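Local coordinates for protein AxyAgu115A (PDB 6NPS) that probably removes alpha-linked glucuronic acid side groups from arabinoglucuronoxylan, acting as a family GH115 alpha-glucuronidase, at residues F22-E27 and I35-M40; P74-L79 and V114-D119; G122-L127 and L204-K209. The protein carries 3 engineered substitutions. All coordinates share one frame; numbering follows the deposited sequence.

Interaction 1 (F22-E27 and I35-M40); sequences FYQEEE and IANKVM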
ATOM      1  N   PHE A  22     -47.493 -37.100 -37.384  1.00 42.53           N
ATOM      2  CA  PHE A  22     -47.267 -35.882 -38.158  1.00 42.84           C
ATOM      3  C   PHE A  22     -47.530 -36.154 -39.627  1.00 45.79           C
ATOM      4  O   PHE A  22     -47.207 -37.229 -40.142  1.00 46.63           O
ATOM      5  CB  PHE A  22     -45.836 -35.358 -38.017  1.00 42.51           C
ATOM      6  CG  PHE A  22     -45.580 -34.635 -36.727  1.00 44.96           C
ATOM      7  CD1 PHE A  22     -45.392 -35.339 -35.563  1.00 40.80           C
ATOM      8  CD2 PHE A  22     -45.532 -33.244 -36.683  1.00 49.00           C
ATOM      9  CE1 PHE A  22     -45.136 -34.692 -34.371  1.00 37.65           C
ATOM     10  CE2 PHE A  22     -45.282 -32.580 -35.476  1.00 45.12           C
ATOM     11  CZ  PHE A  22     -45.111 -33.314 -34.319  1.00 40.25           C
ATOM     12  N   TYR A  23     -48.100 -35.165 -40.297  1.00 43.65           N
ATOM     13  CA  TYR A  23     -48.358 -35.230 -41.723  1.00 42.43           C
ATOM     14  C   TYR A  23     -47.300 -34.402 -42.435  1.00 46.84           C
ATOM     15  O   TYR A  23     -46.929 -33.326 -41.958  1.00 46.88           O
ATOM     16  CB  TYR A  23     -49.751 -34.702 -42.027  1.00 43.17           C
ATOM     17  CG  TYR A  23     -50.079 -34.689 -43.513  1.00 44.74           C
ATOM     18  CD1 TYR A  23     -50.047 -35.856 -44.260  1.00 47.97           C
ATOM     19  CD2 TYR A  23     -50.395 -33.501 -44.156  1.00 48.36           C
ATOM     20  CE1 TYR A  23     -50.338 -35.854 -45.630  1.00 51.89           C
ATOM     21  CE2 TYR A  23     -50.711 -33.489 -45.542  1.00 54.39           C
ATOM     22  CZ  TYR A  23     -50.669 -34.664 -46.259  1.00 56.85           C
ATOM     23  OH  TYR A  23     -50.969 -34.632 -47.602  1.00 64.07           O
ATOM     24  N   GLN A  24     -46.790 -34.904 -43.558  1.00 47.34           N
ATOM     25  CA  GLN A  24     -45.690 -34.242 -44.248  1.00 52.72           C
ATOM     26  C   GLN A  24     -46.104 -33.916 -45.681  1.00 53.03           C
ATOM     27  O   GLN A  24     -46.654 -34.778 -46.385  1.00 53.80           O
ATOM     28  CB  GLN A  24     -44.451 -35.141 -44.244  1.00 62.99           C
ATOM     29  CG  GLN A  24     -43.127 -34.411 -44.268  1.00 75.78           C
ATOM     30  CD  GLN A  24     -41.958 -35.336 -43.932  1.00 85.23           C
ATOM     31  OE1 GLN A  24     -41.515 -36.117 -44.779  1.00 90.77           O
ATOM     32  NE2 GLN A  24     -41.470 -35.262 -42.690  1.00 81.60           N
ATOM     33  N   GLU A  25     -45.854 -32.684 -46.117  1.00 48.98           N
ATOM     34  CA  GLU A  25     -46.206 -32.288 -47.476  1.00 58.83           C
ATOM     35  C   GLU A  25     -44.947 -32.031 -48.291  1.00 57.87           C
ATOM     36  O   GLU A  25     -43.996 -31.404 -47.810  1.00 56.43           O
ATOM     37  CB  GLU A  25     -47.096 -31.036 -47.495  1.00 63.68           C
ATOM     38  CG  GLU A  25     -48.519 -31.266 -47.011  1.00 68.80           C
ATOM     39  CD  GLU A  25     -49.384 -29.999 -47.082  1.00 67.00           C
ATOM     40  OE1 GLU A  25     -50.403 -30.000 -47.819  1.00 60.66           O
ATOM     41  OE2 GLU A  25     -49.042 -29.009 -46.388  1.00 60.24           O
ATOM     42  N   GLU A  26     -44.957 -32.537 -49.524  1.00 62.92           N
ATOM     43  CA  GLU A  26     -43.939 -32.195 -50.511  1.00 70.06           C
ATOM     44  C   GLU A  26     -43.750 -30.687 -50.680  1.00 65.08           C
ATOM     45  O   GLU A  26     -42.617 -30.233 -50.869  1.00 63.94           O
ATOM     46  CB  GLU A  26     -44.339 -32.826 -51.855  1.00 86.09           C
ATOM     47  CG  GLU A  26     -43.180 -33.240 -52.712  1.00103.35           C
ATOM     48  CD  GLU A  26     -42.766 -32.177 -53.726  1.00114.46           C
ATOM     49  OE1 GLU A  26     -41.828 -32.464 -54.497  1.00117.74           O
ATOM     50  OE2 GLU A  26     -43.348 -31.066 -53.752  1.00117.14           O
ATOM     51  N   GLU A  27     -44.826 -29.903 -50.585  1.00 60.43           N
ATOM     52  CA  GLU A  27     -44.767 -28.470 -50.828  1.00 55.28           C
ATOM     53  C   GLU A  27     -44.181 -27.691 -49.662  1.00 52.02           C
ATOM     54  O   GLU A  27     -43.910 -26.495 -49.819  1.00 53.09           O
ATOM     55  CB  GLU A  27     -46.165 -27.932 -51.139  1.00 60.36           C
ATOM     56  CG  GLU A  27     -46.810 -28.554 -52.356  1.00 63.74           C
ATOM     57  CD  GLU A  27     -47.537 -29.865 -52.049  1.00 76.50           C
ATOM     58  OE1 GLU A  27     -47.696 -30.212 -50.854  1.00 78.32           O
ATOM     59  OE2 GLU A  27     -47.960 -30.550 -53.010  1.00 83.19           O
ATOM     60  N   ILE A  35     -37.448 -28.233 -38.787  1.00 38.57           N
ATOM     61  CA  ILE A  35     -37.901 -27.864 -37.441  1.00 36.40           C
ATOM     62  C   ILE A  35     -38.942 -28.878 -36.946  1.00 35.16           C
ATOM     63  O   ILE A  35     -38.928 -29.295 -35.785  1.00 38.13           O
ATOM     64  CB  ILE A  35     -38.450 -26.423 -37.461  1.00 36.04           C
ATOM     65  CG1 ILE A  35     -37.338 -25.411 -37.798  1.00 33.32           C
ATOM     66  CG2 ILE A  35     -39.177 -26.083 -36.162  1.00 32.17           C
ATOM     67  CD1 ILE A  35     -36.275 -25.326 -36.735  1.00 30.25           C
ATOM     68  N   ALA A  36     -39.848 -29.312 -37.842  1.00 38.79           N
ATOM     69  CA  ALA A  36     -40.843 -30.330 -37.491  1.00 40.46           C
ATOM     70  C   ALA A  36     -40.180 -31.614 -36.986  1.00 44.60           C
ATOM     71  O   ALA A  36     -40.646 -32.216 -36.001  1.00 42.20           O
ATOM     72  CB  ALA A  36     -41.737 -30.622 -38.700  1.00 39.84           C
ATOM     73  N   ASN A  37     -39.064 -32.027 -37.613  1.00 38.52           N
ATOM     74  CA  ASN A  37     -38.299 -33.170 -37.092  1.00 42.70           C
ATOM     75  C   ASN A  37     -37.707 -32.909 -35.709  1.00 40.26           C
ATOM     76  O   ASN A  37     -37.604 -33.837 -34.895  1.00 42.38           O
ATOM     77  CB  ASN A  37     -37.189 -33.547 -38.060  1.00 50.89           C
ATOM     78  CG  ASN A  37     -37.723 -34.222 -39.289  1.00 66.45           C
ATOM     79  OD1 ASN A  37     -38.766 -34.893 -39.242  1.00 66.64           O
ATOM     80  ND2 ASN A  37     -37.039 -34.030 -40.417  1.00 71.70           N
ATOM     81  N   LYS A  38     -37.283 -31.675 -35.422  1.00 33.32           N
ATOM     82  CA  LYS A  38     -36.824 -31.366 -34.075  1.00 34.67           C
ATOM     83  C   LYS A  38     -37.961 -31.484 -33.073  1.00 36.65           C
ATOM     84  O   LYS A  38     -37.769 -31.983 -31.961  1.00 41.43           O
ATOM     85  CB  LYS A  38     -36.230 -29.967 -34.044  1.00 37.98           C
ATOM     86  CG  LYS A  38     -34.970 -29.850 -34.924  1.00 41.83           C
ATOM     87  CD  LYS A  38     -34.204 -28.579 -34.599  1.00 45.21           C
ATOM     88  CE  LYS A  38     -32.972 -28.396 -35.494  1.00 44.35           C
ATOM     89  NZ  LYS A  38     -31.957 -29.478 -35.336  1.00 49.81           N
ATOM     90  N   VAL A  39     -39.159 -31.028 -33.453  1.00 34.16           N
ATOM     91  CA  VAL A  39     -40.285 -31.122 -32.535  1.00 38.40           C
ATOM     92  C   VAL A  39     -40.698 -32.584 -32.314  1.00 37.09           C
ATOM     93  O   VAL A  39     -41.118 -32.955 -31.206  1.00 40.77           O
ATOM     94  CB  VAL A  39     -41.430 -30.231 -33.056  1.00 42.03           C
ATOM     95  CG1 VAL A  39     -42.684 -30.470 -32.264  1.00 45.08           C
ATOM     96  CG2 VAL A  39     -41.010 -28.756 -32.960  1.00 35.58           C
ATOM     97  N   MET A  40     -40.583 -33.433 -33.337  1.00 36.95           N
ATOM     98  CA  MET A  40     -40.814 -34.865 -33.149  1.00 41.30           C
ATOM     99  C   MET A  40     -39.833 -35.446 -32.155  1.00 43.82           C
ATOM    100  O   MET A  40     -40.177 -36.360 -31.390  1.00 44.67           O
ATOM    101  CB  MET A  40     -40.703 -35.625 -34.464  1.00 41.73           C
ATOM    102  CG  MET A  40     -41.811 -35.280 -35.450  1.00 49.11           C
ATOM    103  SD  MET A  40     -41.936 -36.424 -36.846  1.00 61.47           S
ATOM    104  CE  MET A  40     -40.247 -37.039 -36.933  1.00 64.28           C
TER

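Interaction 2 (P74-L79 and V114-D119); sequences PLLDEL and VIAGSD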
ATOM      1  N   PRO A  74     -51.159 -27.251 -49.638  1.00 55.46           N
ATOM      2  CA  PRO A  74     -52.508 -27.496 -50.166  1.00 53.82           C
ATOM      3  C   PRO A  74     -53.495 -27.887 -49.072  1.00 51.38           C
ATOM      4  O   PRO A  74     -54.670 -27.488 -49.139  1.00 48.72           O
ATOM      5  CB  PRO A  74     -52.293 -28.614 -51.194  1.00 54.54           C
ATOM      6  CG  PRO A  74     -50.880 -29.095 -50.990  1.00 55.71           C
ATOM      7  CD  PRO A  74     -50.120 -27.980 -50.383  1.00 54.79           C
ATOM      8  N   LEU A  75     -53.036 -28.634 -48.046  1.00 48.76           N
ATOM      9  CA  LEU A  75     -53.923 -29.049 -46.956  1.00 51.46           C
ATOM     10  C   LEU A  75     -54.490 -27.840 -46.223  1.00 51.20           C
ATOM     11  O   LEU A  75     -55.690 -27.786 -45.921  1.00 54.45           O
ATOM     12  CB  LEU A  75     -53.178 -29.956 -45.958  1.00 49.05           C
ATOM     13  CG  LEU A  75     -54.053 -30.625 -44.865  1.00 55.93           C
ATOM     14  CD1 LEU A  75     -55.431 -31.071 -45.340  1.00 51.17           C
ATOM     15  CD2 LEU A  75     -53.343 -31.775 -44.150  1.00 59.10           C
ATOM     16  N   LEU A  76     -53.624 -26.878 -45.883  1.00 44.43           N
ATOM     17  CA  LEU A  76     -54.095 -25.663 -45.231  1.00 45.47           C
ATOM     18  C   LEU A  76     -55.158 -24.967 -46.053  1.00 47.75           C
ATOM     19  O   LEU A  76     -56.148 -24.473 -45.503  1.00 49.65           O
ATOM     20  CB  LEU A  76     -52.941 -24.712 -44.986  1.00 43.23           C
ATOM     21  CG  LEU A  76     -52.153 -25.142 -43.760  1.00 45.75           C
ATOM     22  CD1 LEU A  76     -51.128 -24.080 -43.485  1.00 44.08           C
ATOM     23  CD2 LEU A  76     -53.084 -25.365 -42.566  1.00 49.49           C
ATOM     24  N   ASP A  77     -54.976 -24.922 -47.376  1.00 46.34           N
ATOM     25  CA  ASP A  77     -55.987 -24.329 -48.236  1.00 53.10           C
ATOM     26  C   ASP A  77     -57.283 -25.127 -48.196  1.00 53.58           C
ATOM     27  O   ASP A  77     -58.374 -24.543 -48.190  1.00 52.01           O
ATOM     28  CB  ASP A  77     -55.456 -24.220 -49.661  1.00 63.35           C
ATOM     29  CG  ASP A  77     -54.427 -23.112 -49.806  1.00 81.97           C
ATOM     30  OD1 ASP A  77     -54.677 -22.007 -49.271  1.00 91.28           O
ATOM     31  OD2 ASP A  77     -53.378 -23.332 -50.457  1.00 82.97           O
ATOM     32  N   GLU A  78     -57.193 -26.459 -48.185  1.00 50.49           N
ATOM     33  CA  GLU A  78     -58.412 -27.271 -48.109  1.00 58.44           C
ATOM     34  C   GLU A  78     -59.165 -27.009 -46.810  1.00 57.75           C
ATOM     35  O   GLU A  78     -60.392 -26.854 -46.812  1.00 59.35           O
ATOM     36  CB  GLU A  78     -58.086 -28.759 -48.206  1.00 61.70           C
ATOM     37  CG  GLU A  78     -57.675 -29.268 -49.555  1.00 72.28           C
ATOM     38  CD  GLU A  78     -57.133 -30.687 -49.478  1.00 77.72           C
ATOM     39  OE1 GLU A  78     -56.068 -30.952 -50.082  1.00 79.51           O
ATOM     40  OE2 GLU A  78     -57.761 -31.527 -48.800  1.00 77.40           O
ATOM     41  N   LEU A  79     -58.443 -27.014 -45.681  1.00 55.78           N
ATOM     42  CA  LEU A  79     -59.071 -26.729 -44.394  1.00 55.44           C
ATOM     43  C   LEU A  79     -59.759 -25.372 -44.411  1.00 56.39           C
ATOM     44  O   LEU A  79     -60.909 -25.245 -43.971  1.00 51.09           O
ATOM     45  CB  LEU A  79     -58.030 -26.797 -43.286  1.00 46.75           C
ATOM     46  CG  LEU A  79     -57.345 -28.152 -43.062  1.00 48.57           C
ATOM     47  CD1 LEU A  79     -56.546 -28.105 -41.772  1.00 47.23           C
ATOM     48  CD2 LEU A  79     -58.320 -29.348 -43.028  1.00 51.93           C
ATOM     49  N   VAL A 114     -53.905 -28.043 -35.757  1.00 44.32           N
ATOM     50  CA  VAL A 114     -53.434 -27.370 -36.970  1.00 42.52           C
ATOM     51  C   VAL A 114     -52.463 -26.265 -36.571  1.00 42.89           C
ATOM     52  O   VAL A 114     -52.748 -25.463 -35.671  1.00 43.92           O
ATOM     53  CB  VAL A 114     -54.602 -26.817 -37.806  1.00 42.27           C
ATOM     54  CG1 VAL A 114     -54.068 -26.064 -39.022  1.00 41.64           C
ATOM     55  CG2 VAL A 114     -55.481 -27.965 -38.272  1.00 45.92           C
ATOM     56  N   ILE A 115     -51.294 -26.243 -37.207  1.00 41.41           N
ATOM     57  CA  ILE A 115     -50.273 -25.228 -36.936  1.00 35.55           C
ATOM     58  C   ILE A 115     -49.980 -24.565 -38.282  1.00 38.82           C
ATOM     59  O   ILE A 115     -49.322 -25.158 -39.138  1.00 41.11           O
ATOM     60  CB  ILE A 115     -49.022 -25.826 -36.293  1.00 36.33           C
ATOM     61  CG1 ILE A 115     -49.424 -26.664 -35.073  1.00 35.66           C
ATOM     62  CG2 ILE A 115     -47.979 -24.716 -35.935  1.00 35.47           C
ATOM     63  CD1 ILE A 115     -48.258 -27.209 -34.250  1.00 35.14           C
ATOM     64  N   ALA A 116     -50.528 -23.369 -38.495  1.00 35.44           N
ATOM     65  CA  ALA A 116     -50.402 -22.639 -39.756  1.00 38.80           C
ATOM     66  C   ALA A 116     -49.581 -21.363 -39.538  1.00 40.98           C
ATOM     67  O   ALA A 116     -50.021 -20.461 -38.823  1.00 42.38           O
ATOM     68  CB  ALA A 116     -51.780 -22.302 -40.322  1.00 38.15           C
ATOM     69  N   GLY A 117     -48.422 -21.265 -40.194  1.00 38.34           N
ATOM     70  CA  GLY A 117     -47.633 -20.045 -40.171  1.00 35.54           C
ATOM     71  C   GLY A 117     -47.960 -19.078 -41.303  1.00 40.54           C
ATOM     72  O   GLY A 117     -48.265 -19.482 -42.431  1.00 40.46           O
ATOM     73  N   SER A 118     -47.866 -17.783 -41.001  1.00 38.86           N
ATOM     74  CA  SER A 118     -48.071 -16.780 -42.048  1.00 37.72           C
ATOM     75  C   SER A 118     -46.925 -16.770 -43.042  1.00 42.58           C
ATOM     76  O   SER A 118     -47.097 -16.309 -44.178  1.00 46.44           O
ATOM     77  CB  SER A 118     -48.202 -15.389 -41.440  1.00 38.57           C
ATOM     78  OG  SER A 118     -46.953 -15.008 -40.833  1.00 39.55           O
ATOM     79  N   ASP A 119     -45.774 -17.264 -42.630  1.00 39.04           N
ATOM     80  CA  ASP A 119     -44.543 -17.270 -43.422  1.00 42.47           C
ATOM     81  C   ASP A 119     -43.660 -18.334 -42.773  1.00 36.78           C
ATOM     82  O   ASP A 119     -44.071 -18.985 -41.809  1.00 36.20           O
ATOM     83  CB  ASP A 119     -43.902 -15.867 -43.460  1.00 39.27           C
ATOM     84  CG  ASP A 119     -43.685 -15.251 -42.017  1.00 51.55           C
ATOM     85  OD1 ASP A 119     -43.519 -16.011 -41.036  1.00 53.08           O
ATOM     86  OD2 ASP A 119     -43.675 -13.998 -41.859  1.00 54.43           O
TER

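Interaction 3 (G122-L127 and L204-K209); sequences GTIYGL and LLLRLK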
ATOM      1  N   GLY A 122     -43.010 -17.786 -38.939  1.00 34.15           N
ATOM      2  CA  GLY A 122     -44.264 -17.994 -38.230  1.00 33.96           C
ATOM      3  C   GLY A 122     -44.581 -19.467 -38.041  1.00 35.64           C
ATOM      4  O   GLY A 122     -45.050 -19.877 -36.976  1.00 33.53           O
ATOM      5  N   THR A 123     -44.375 -20.282 -39.084  1.00 33.71           N
ATOM      6  CA  THR A 123     -44.602 -21.716 -38.922  1.00 31.92           C
ATOM      7  C   THR A 123     -43.643 -22.292 -37.905  1.00 33.78           C
ATOM      8  O   THR A 123     -44.033 -23.097 -37.045  1.00 36.05           O
ATOM      9  CB  THR A 123     -44.445 -22.440 -40.263  1.00 35.65           C
ATOM     10  OG1 THR A 123     -45.181 -21.740 -41.277  1.00 36.25           O
ATOM     11  CG2 THR A 123     -44.969 -23.881 -40.195  1.00 32.36           C
ATOM     12  N   ILE A 124     -42.382 -21.857 -37.957  1.00 29.89           N
ATOM     13  CA  ILE A 124     -41.378 -22.391 -37.043  1.00 29.90           C
ATOM     14  C   ILE A 124     -41.723 -22.055 -35.611  1.00 32.86           C
ATOM     15  O   ILE A 124     -41.588 -22.907 -34.715  1.00 33.31           O
ATOM     16  CB  ILE A 124     -39.985 -21.863 -37.432  1.00 30.24           C
ATOM     17  CG1 ILE A 124     -39.578 -22.547 -38.743  1.00 32.89           C
ATOM     18  CG2 ILE A 124     -39.006 -22.071 -36.278  1.00 27.53           C
ATOM     19  CD1 ILE A 124     -38.246 -22.013 -39.387  1.00 31.38           C
ATOM     20  N   TYR A 125     -42.162 -20.808 -35.360  1.00 31.01           N
ATOM     21  CA  TYR A 125     -42.573 -20.424 -34.006  1.00 33.98           C
ATOM     22  C   TYR A 125     -43.791 -21.218 -33.538  1.00 30.70           C
ATOM     23  O   TYR A 125     -43.909 -21.528 -32.349  1.00 32.44           O
ATOM     24  CB  TYR A 125     -42.877 -18.920 -33.952  1.00 31.87           C
ATOM     25  CG  TYR A 125     -41.667 -18.062 -34.281  1.00 34.08           C
ATOM     26  CD1 TYR A 125     -40.366 -18.530 -34.059  1.00 32.26           C
ATOM     27  CD2 TYR A 125     -41.828 -16.780 -34.771  1.00 38.40           C
ATOM     28  CE1 TYR A 125     -39.242 -17.728 -34.373  1.00 36.05           C
ATOM     29  CE2 TYR A 125     -40.714 -15.974 -35.086  1.00 36.14           C
ATOM     30  CZ  TYR A 125     -39.440 -16.449 -34.895  1.00 38.65           C
ATOM     31  OH  TYR A 125     -38.388 -15.618 -35.227  1.00 39.00           O
ATOM     32  N   GLY A 126     -44.688 -21.566 -34.459  1.00 35.23           N
ATOM     33  CA  GLY A 126     -45.871 -22.326 -34.075  1.00 36.63           C
ATOM     34  C   GLY A 126     -45.542 -23.774 -33.746  1.00 35.46           C
ATOM     35  O   GLY A 126     -46.102 -24.353 -32.804  1.00 34.63           O
ATOM     36  N   LEU A 127     -44.634 -24.377 -34.522  1.00 34.79           N
ATOM     37  CA  LEU A 127     -44.101 -25.695 -34.183  1.00 37.37           C
ATOM     38  C   LEU A 127     -43.467 -25.699 -32.796  1.00 37.63           C
ATOM     39  O   LEU A 127     -43.783 -26.550 -31.956  1.00 38.05           O
ATOM     40  CB  LEU A 127     -43.101 -26.129 -35.243  1.00 29.90           C
ATOM     41  CG  LEU A 127     -43.823 -26.593 -36.510  1.00 35.31           C
ATOM     42  CD1 LEU A 127     -42.841 -26.706 -37.664  1.00 33.46           C
ATOM     43  CD2 LEU A 127     -44.580 -27.930 -36.323  1.00 35.78           C
ATOM     44  N   LEU A 204     -31.225 -22.662 -31.045  1.00 33.53           N
ATOM     45  CA  LEU A 204     -31.386 -21.868 -29.838  1.00 36.77           C
ATOM     46  C   LEU A 204     -32.040 -20.532 -30.157  1.00 37.71           C
ATOM     47  O   LEU A 204     -32.974 -20.106 -29.468  1.00 38.78           O
ATOM     48  CB  LEU A 204     -30.037 -21.657 -29.163  1.00 31.65           C
ATOM     49  CG  LEU A 204     -30.046 -20.661 -28.010  1.00 34.02           C
ATOM     50  CD1 LEU A 204     -30.872 -21.159 -26.773  1.00 36.25           C
ATOM     51  CD2 LEU A 204     -28.622 -20.333 -27.574  1.00 33.18           C
ATOM     52  N   LEU A 205     -31.546 -19.854 -31.193  1.00 32.98           N
ATOM     53  CA  LEU A 205     -32.098 -18.565 -31.614  1.00 30.90           C
ATOM     54  C   LEU A 205     -33.597 -18.668 -31.915  1.00 30.68           C
ATOM     55  O   LEU A 205     -34.405 -17.853 -31.439  1.00 34.10           O
ATOM     56  CB  LEU A 205     -31.362 -18.090 -32.872  1.00 28.74           C
ATOM     57  CG  LEU A 205     -31.907 -16.778 -33.439  1.00 32.80           C
ATOM     58  CD1 LEU A 205     -31.589 -15.658 -32.460  1.00 30.68           C
ATOM     59  CD2 LEU A 205     -31.244 -16.510 -34.794  1.00 34.54           C
ATOM     60  N   LEU A 206     -33.977 -19.640 -32.741  1.00 28.51           N
ATOM     61  CA  LEU A 206     -35.374 -19.761 -33.140  1.00 30.96           C
ATOM     62  C   LEU A 206     -36.262 -20.227 -31.978  1.00 32.82           C
ATOM     63  O   LEU A 206     -37.427 -19.826 -31.891  1.00 30.34           O
ATOM     64  CB  LEU A 206     -35.495 -20.719 -34.322  1.00 30.47           C
ATOM     65  CG  LEU A 206     -34.910 -20.270 -35.673  1.00 33.37           C
ATOM     66  CD1 LEU A 206     -34.854 -21.432 -36.645  1.00 35.39           C
ATOM     67  CD2 LEU A 206     -35.822 -19.139 -36.258  1.00 33.73           C
ATOM     68  N   ARG A 207     -35.744 -21.075 -31.082  1.00 31.01           N
ATOM     69  CA  ARG A 207     -36.560 -21.472 -29.931  1.00 30.93           C
ATOM     70  C   ARG A 207     -36.831 -20.292 -29.015  1.00 37.12           C
ATOM     71  O   ARG A 207     -37.888 -20.240 -28.345  1.00 34.78           O
ATOM     72  CB  ARG A 207     -35.876 -22.611 -29.168  1.00 31.66           C
ATOM     73  CG  ARG A 207     -36.052 -23.995 -29.838  1.00 32.49           C
ATOM     74  CD  ARG A 207     -35.461 -25.104 -28.972  1.00 32.19           C
ATOM     75  NE  ARG A 207     -35.431 -26.433 -29.602  1.00 36.84           N
ATOM     76  CZ  ARG A 207     -36.397 -27.359 -29.474  1.00 41.17           C
ATOM     77  NH1 ARG A 207     -37.502 -27.093 -28.768  1.00 37.13           N
ATOM     78  NH2 ARG A 207     -36.252 -28.565 -30.043  1.00 40.98           N
ATOM     79  N   LEU A 208     -35.888 -19.332 -28.954  1.00 33.11           N
ATOM     80  CA  LEU A 208     -36.102 -18.106 -28.194  1.00 27.47           C
ATOM     81  C   LEU A 208     -36.885 -17.070 -28.994  1.00 27.61           C
ATOM     82  O   LEU A 208     -37.028 -15.942 -28.550  1.00 38.73           O
ATOM     83  CB  LEU A 208     -34.747 -17.521 -27.746  1.00 27.72           C
ATOM     84  CG  LEU A 208     -33.918 -18.443 -26.856  1.00 38.59           C
ATOM     85  CD1 LEU A 208     -32.569 -17.805 -26.535  1.00 41.26           C
ATOM     86  CD2 LEU A 208     -34.656 -18.752 -25.575  1.00 38.35           C
ATOM     87  N   LYS A 209     -37.402 -17.447 -30.150  1.00 29.57           N
ATOM     88  CA  LYS A 209     -38.211 -16.596 -31.028  1.00 38.86           C
ATOM     89  C   LYS A 209     -37.412 -15.439 -31.647  1.00 37.69           C
ATOM     90  O   LYS A 209     -37.994 -14.399 -32.014  1.00 34.62           O
ATOM     91  CB  LYS A 209     -39.453 -16.075 -30.299  1.00 43.55           C
ATOM     92  CG  LYS A 209     -40.268 -17.235 -29.678  1.00 54.99           C
ATOM     93  CD  LYS A 209     -41.402 -16.756 -28.809  1.00 58.86           C
ATOM     94  CE  LYS A 209     -40.882 -16.069 -27.557  1.00 64.98           C
ATOM     95  NZ  LYS A 209     -40.799 -16.988 -26.376  1.00 66.24           N
TER

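Interaction 1 (F22-E27 and I35-M40)
The thioether chain of M40 passes over one face of the F22 phenyl ring, and its CG methylene, rather than its sulfur, makes the closer approach. M40 CG is 3.5 Å from F22 CE1 and 3.8 Å from the ring centroid, 22° off the normal, a CH-pi contact displaced toward the rim. The sulfur follows obliquely: M40 SD is 4.4 Å from the F22 centroid, completing a Met-aromatic pair in which the two side chains run past each other in opposite directions. F22 holds CG beside its backbone N (chi1 -78°), which directs the ring at the helix and brings its CD1-CE1 side under the thioether. From the neighbouring position on the helix, V39 CG1 meets F22 CZ at 4.3 Å, obliquely. These residues belong to a beta-alpha-beta unit formed by strand 20-23, helix 30-47 and strand 53-54, so the pair ties the first strand to the helix that follows it. Backbone hydrogen bonds between F22 and T54 and between Q24 and T54 align the two strands, and A53 packs on both F22 and M40. F22 also touches V65 and Y67 of strand 64-69, which leaves the ring lodged between that strand and the helix. With an alanine at F22, the M40 thioether would probably lose the surface it lies on, and a gap would be likely to open toward V39. Nearer the solvent, the amides of Q24 and N37 approach loosely; Q24 NE2 and N37 OD1 are 4.4 Å apart, too far for a hydrogen bond.

Interaction 2 (P74-L79 and V114-D119)
L76 lays its forked end across V114 and A116. This is helix-on-sheet packing: helix 74-81 rests against strand 109-117, an inner strand of a mixed four-stranded sheet, flanked by strands 64-69 and 97-106. The helix and strand segments run at 109° to one another with their axes 10.2 Å apart at closest approach, so the helix crosses the strand steeply, and L76 and L79 converge on V114, with L76 also reaching A116. V114 and A116, two residues apart, both direct their beta carbons at the helix; I115 between them turns to the opposite face, where helix 120-133 lies. L76 holds CG beside its backbone N (chi1 -79°), which carries both methyls onto the strand. One of them, L76 CD1, sits 3.7 Å from A116 CB, whose small size lets the leucine come close to the backbone. The other, L76 CD2, lies 3.7 Å from V114 CG1, the two side chains sliding past each other in opposite directions. I85 also packs against L76, and P105 of strand 97-106 against L79. V114 divides its branches between the two leucines: CG1 serves L76, and CG2 meets L79 CD1 tip to tip at 3.7 Å.

Interaction 3 (G122-L127 and L204-K209)
A buried, mostly apolar contact between helix 120-133 and the C-terminal end of helix 195-207 sets Y125 and I124 against L206 and K209. Y125 buries the most surface of the four. Its ring reaches across to the last turn, and Y125 CE1 lies 3.7 Å from K209 CA and the same distance from L206 O, with the carbonyl oxygen oblique to the ring. K209 CB stands over one ring face, whereas the rest of the lysine leads away to a salt bridge with D466 and to a bound glycerol, probably from the crystallisation liquor, about 3 Å from the side chain. With CG beside the backbone N (chi1 -62°), the Y125 ring is directed off its own helix toward this turn. The turn itself is a Schellman motif: K209, at a positive phi of 67°, is the C-prime residue, its N bonded to L206 O at 2.9 Å, while G210 N returns to L205 O. In sequence, helix 195-207 follows strand 170-174 and precedes strand 212-214, neighbours in the eight-stranded parallel sheet, consistent with the TIM-barrel clan of the family, so the contact joins the N-terminal alpha/beta region to a helix of the barrel. The tyrosine hydroxyl meets the carbonyls that follow the helix. Y125 OH is 3.5 Å from K209 O without bonding to it, and its hydrogen-bond partner is the next carbonyl, G210 O. K209 O is taken instead by R171 NH2, from strand 170-174. Beside the ring, L206 spreads its two methyls over helix 120-133: L206 CD2 is 4.2 Å from Y125 CE1, and L206 CD1 is 4.2 Å from I124 CG2. F128, one turn further along that helix, also packs on L206.

Interactions 2 and 3 are buried, whereas interaction 1 is only partly so, its Q24 and N37 ends lying nearer solvent. None has a hydrogen bond across its own segments, yet the chemistry differs: sulfur and methylene on a ring in interaction 1, aliphatic branches alone in interaction 2, and a tyrosine against a helix ending in interaction 3. Helix 120-133 lies at the centre, since I124 and L127 pack on I35 of interaction 1 and I115 of interaction 2 presses on G126. A polar tie, E25 OE1 to L75 N, joins interactions 1 and 2. Interaction 3 differs in carrying this N-terminal assembly onto the barrel.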